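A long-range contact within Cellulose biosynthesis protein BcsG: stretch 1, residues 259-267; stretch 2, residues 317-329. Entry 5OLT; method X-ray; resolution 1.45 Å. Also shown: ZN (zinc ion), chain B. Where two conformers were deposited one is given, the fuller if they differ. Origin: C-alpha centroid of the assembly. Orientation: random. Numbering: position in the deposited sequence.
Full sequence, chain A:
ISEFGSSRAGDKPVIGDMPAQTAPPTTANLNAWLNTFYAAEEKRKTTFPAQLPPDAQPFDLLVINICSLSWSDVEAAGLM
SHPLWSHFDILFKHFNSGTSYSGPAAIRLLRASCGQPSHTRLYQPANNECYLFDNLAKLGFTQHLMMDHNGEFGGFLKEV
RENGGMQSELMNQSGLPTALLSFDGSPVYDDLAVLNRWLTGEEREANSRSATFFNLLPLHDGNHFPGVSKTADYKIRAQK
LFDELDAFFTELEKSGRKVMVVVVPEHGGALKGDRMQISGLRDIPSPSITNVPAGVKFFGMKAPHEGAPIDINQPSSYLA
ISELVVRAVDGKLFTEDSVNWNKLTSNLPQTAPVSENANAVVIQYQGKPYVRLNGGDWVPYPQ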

# COMPACT_ATOMS: atom_id res chain seq x y z
N VAL A 259 -1.73 -5.32 -17.58
CA VAL A 259 -1.07 -4.68 -16.44
C VAL A 259 -2.00 -4.69 -15.25
O VAL A 259 -3.17 -4.38 -15.36
N MET A 260 -1.43 -5.03 -14.09
CA MET A 260 -2.12 -4.87 -12.82
C MET A 260 -1.46 -3.70 -12.11
O MET A 260 -0.28 -3.78 -11.81
N VAL A 261 -2.21 -2.63 -11.88
CA VAL A 261 -1.69 -1.43 -11.19
C VAL A 261 -2.27 -1.38 -9.79
O VAL A 261 -3.48 -1.51 -9.60
N VAL A 262 -1.39 -1.29 -8.79
CA VAL A 262 -1.80 -1.15 -7.39
C VAL A 262 -1.30 0.20 -6.92
O VAL A 262 -0.10 0.47 -7.00
N VAL A 263 -2.21 1.05 -6.45
CA VAL A 263 -1.83 2.33 -5.87
C VAL A 263 -1.97 2.16 -4.36
O VAL A 263 -3.08 1.84 -3.89
N VAL A 264 -0.91 2.39 -3.59
CA VAL A 264 -0.99 2.23 -2.13
C VAL A 264 -0.09 3.26 -1.48
O VAL A 264 1.15 3.21 -1.61
N PRO A 265 -0.71 4.25 -0.86
CA PRO A 265 0.11 5.29 -0.19
C PRO A 265 0.85 4.72 1.01
O PRO A 265 0.43 3.74 1.62
N GLU A 266 1.96 5.38 1.32
CA GLU A 266 2.76 4.99 2.50
C GLU A 266 2.08 5.36 3.81
O GLU A 266 2.19 4.63 4.80
N HIS A 267 1.49 6.56 3.84
CA HIS A 267 0.97 7.22 5.07
C HIS A 267 0.53 8.59 4.62
O HIS A 267 0.95 9.07 3.53
N SER A 317 -5.23 -4.21 5.04
CA SER A 317 -3.88 -3.67 4.94
C SER A 317 -3.12 -4.45 3.86
O SER A 317 -3.76 -5.05 2.96
N TYR A 318 -1.78 -4.45 3.95
CA TYR A 318 -0.95 -4.99 2.86
C TYR A 318 -1.25 -6.43 2.50
O TYR A 318 -1.11 -6.82 1.32
N LEU A 319 -1.64 -7.25 3.48
CA LEU A 319 -1.89 -8.66 3.18
C LEU A 319 -2.98 -8.81 2.11
O LEU A 319 -2.89 -9.73 1.27
N ALA A 320 -3.97 -7.91 2.11
CA ALA A 320 -5.03 -7.96 1.08
C ALA A 320 -4.49 -7.65 -0.32
O ALA A 320 -5.02 -8.20 -1.31
N ILE A 321 -3.47 -6.79 -0.42
CA ILE A 321 -2.83 -6.53 -1.71
C ILE A 321 -2.11 -7.79 -2.19
O ILE A 321 -2.29 -8.24 -3.33
N SER A 322 -1.36 -8.43 -1.29
CA SER A 322 -0.69 -9.66 -1.64
C SER A 322 -1.70 -10.72 -2.10
O SER A 322 -1.44 -11.46 -3.08
N GLU A 323 -2.84 -10.83 -1.40
CA GLU A 323 -3.84 -11.80 -1.84
C GLU A 323 -4.38 -11.50 -3.24
O GLU A 323 -4.53 -12.42 -4.05
N LEU A 324 -4.63 -10.23 -3.55
CA LEU A 324 -5.08 -9.91 -4.90
C LEU A 324 -4.03 -10.25 -5.94
O LEU A 324 -4.38 -10.76 -7.02
N VAL A 325 -2.74 -10.04 -5.62
CA VAL A 325 -1.66 -10.44 -6.51
C VAL A 325 -1.67 -11.95 -6.74
O VAL A 325 -1.55 -12.39 -7.89
N VAL A 326 -1.77 -12.76 -5.68
CA VAL A 326 -1.73 -14.18 -5.95
C VAL A 326 -2.95 -14.61 -6.79
O VAL A 326 -2.79 -15.46 -7.67
N ARG A 327 -4.12 -13.98 -6.56
CA ARG A 327 -5.33 -14.31 -7.35
C ARG A 327 -5.11 -14.00 -8.83
O ARG A 327 -5.68 -14.68 -9.70
N ALA A 328 -4.23 -13.05 -9.12
CA ALA A 328 -3.93 -12.67 -10.50
C ALA A 328 -2.71 -13.33 -11.08
O ALA A 328 -2.47 -13.17 -12.28
N VAL A 329 -1.90 -14.01 -10.25
CA VAL A 329 -0.50 -14.28 -10.66
C VAL A 329 -0.33 -15.20 -11.88
O VAL A 329 0.65 -15.04 -12.62

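This is an apolar contact in which a β-strand packs against an antiparallel α-helix, with no hydrogen bond or salt bridge between the two. The axes run at 177° and come within 10.9 Å of each other, a spacing filled by side chains. Strand residues alternate, so Met 260, Val 262 and Val 264 point toward the helix, while Val 263 points away.

Met 260 touches three helix residues and has the largest area covered by the other stretch. Its chi angles are all t, so the chain is fully extended. CE of Met 260 lies 4.0 Å from CB of Leu 324 and 3.9 Å from CG2 of Val 325. SD of Met 260 sits 3.9 Å from CB of Ala 328. Leu 324 is m,t and Val 325 is t.

Val 262, also t, meets Ile 321 one helical turn earlier; CG1 of Val 262 is 3.8 Å from CG2 of Ile 321. The isoleucine is m,m in the conformer given.

Val 264 adopts p in its given conformer. CG2 of Val 264 lies 3.8 Å from CE1 of Tyr 318, approaching the ring obliquely. Tyr 318 has chi1 m. Its CA-to-CB bond points sideways, but the ring end comes nearer the strand. OH of Tyr 318 is 4.1 Å from the backbone O of Glu 266, too far for a hydrogen bond, and is satisfied elsewhere in the structure.

At the C-terminal end of stretch 1, two residues bind a metal. OE1 of Glu 266 binds the zinc ion ZN at 1.9 Å, and NE2 of His 267 binds ZN at 2.1 Å. O of water 1 lies 2.5 Å from ZN, and two further ligand atoms come from elsewhere in the structure.

On the helix, Arg 327 NE forms a salt bridge to Glu 323 OE2 at 2.8 Å, apart from the contact.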

# COMPACT_ATOMS: atom_id res chain seq x y z
CB VAL A 259 -0.61 -3.24 -16.74
CG1 VAL A 259 0.21 -2.67 -15.55
CG2 VAL A 259 0.24 -3.14 -18.00
CB MET A 260 -2.00 -6.14 -11.98
CG MET A 260 -2.66 -6.03 -10.61
SD MET A 260 -2.47 -7.58 -9.73
CE MET A 260 -3.34 -7.24 -8.21
CB VAL A 261 -2.04 -0.14 -11.95
CG1 VAL A 261 -1.55 1.07 -11.15
CG2 VAL A 261 -1.38 -0.17 -13.33
CB VAL A 262 -1.19 -2.25 -6.51
CG1 VAL A 262 -1.62 -2.02 -5.05
CG2 VAL A 262 -1.62 -3.61 -7.03
CB VAL A 263 -2.75 3.45 -6.37
CG1 VAL A 263 -2.48 4.75 -5.58
CG2 VAL A 263 -2.51 3.65 -7.85
CB VAL A 264 -0.64 0.79 -1.71
CG1 VAL A 264 0.64 0.32 -2.39
CG2 VAL A 264 -0.61 0.59 -0.18
CB PRO A 265 -0.91 6.32 0.26
CG PRO A 265 -2.09 6.08 -0.65
CD PRO A 265 -2.14 4.59 -0.86
CB GLU A 266 4.06 5.80 2.52
CG GLU A 266 5.04 5.64 1.36
CD GLU A 266 6.13 6.68 1.49
OE1 GLU A 266 6.10 7.43 2.50
OE2 GLU A 266 6.99 6.77 0.60
CB HIS A 267 2.11 7.40 6.15
CG HIS A 267 3.26 8.24 5.65
ND1 HIS A 267 3.20 9.62 5.59
CD2 HIS A 267 4.45 7.88 5.11
CE1 HIS A 267 4.30 10.07 5.00
NE2 HIS A 267 5.09 9.04 4.71
CB SER A 317 -3.17 -3.72 6.32
OG SER A 317 -1.99 -2.92 6.28
CB TYR A 318 0.53 -4.84 3.20
CG TYR A 318 0.87 -3.40 3.50
CD1 TYR A 318 0.91 -2.45 2.48
CD2 TYR A 318 1.09 -2.98 4.82
CE1 TYR A 318 1.19 -1.11 2.75
CE2 TYR A 318 1.37 -1.65 5.11
CZ TYR A 318 1.44 -0.71 4.08
OH TYR A 318 1.69 0.62 4.36
CB LEU A 319 -2.26 -9.44 4.45
CG LEU A 319 -2.25 -10.97 4.34
CD1 LEU A 319 -0.84 -11.49 4.07
CD2 LEU A 319 -2.83 -11.57 5.61
CB ALA A 320 -6.17 -7.02 1.43
CB ILE A 321 -1.84 -5.34 -1.64
CG1 ILE A 321 -2.56 -4.06 -1.16
CG2 ILE A 321 -1.07 -5.17 -2.96
CD1 ILE A 321 -3.71 -3.57 -2.03
CB SER A 322 0.18 -10.14 -0.48
OG SER A 322 0.85 -11.34 -0.86
CB GLU A 323 -4.99 -11.82 -0.84
CG GLU A 323 -6.08 -12.81 -1.18
CD GLU A 323 -5.65 -14.23 -1.22
OE1 GLU A 323 -4.69 -14.61 -0.52
OE2 GLU A 323 -6.33 -15.01 -1.96
CB LEU A 324 -5.47 -8.42 -5.00
CG LEU A 324 -6.83 -8.07 -4.35
CD1 LEU A 324 -6.96 -6.57 -4.21
CD2 LEU A 324 -8.02 -8.65 -5.14
CB VAL A 325 -0.27 -9.90 -6.05
CG1 VAL A 325 0.86 -10.46 -6.94
CG2 VAL A 325 -0.29 -8.35 -6.08
CB VAL A 326 -1.51 -14.98 -4.67
CG1 VAL A 326 -2.79 -15.16 -3.89
CG2 VAL A 326 -0.86 -16.31 -4.95
CB ARG A 327 -6.57 -13.58 -6.81
CG ARG A 327 -6.92 -14.10 -5.41
CD ARG A 327 -8.14 -13.44 -4.85
NE ARG A 327 -8.43 -13.96 -3.51
CZ ARG A 327 -9.55 -13.66 -2.84
NH1 ARG A 327 -10.48 -12.89 -3.39
NH2 ARG A 327 -9.73 -14.11 -1.61
CB ALA A 328 -3.75 -11.17 -10.57
CB VAL A 329 0.38 -14.78 -9.45
CG1 VAL A 329 0.11 -16.25 -9.13
CG2 VAL A 329 1.86 -14.54 -9.71
ZN ZN B . 6.52 9.16 3.19
O HOH W 1 7.61 10.97 4.52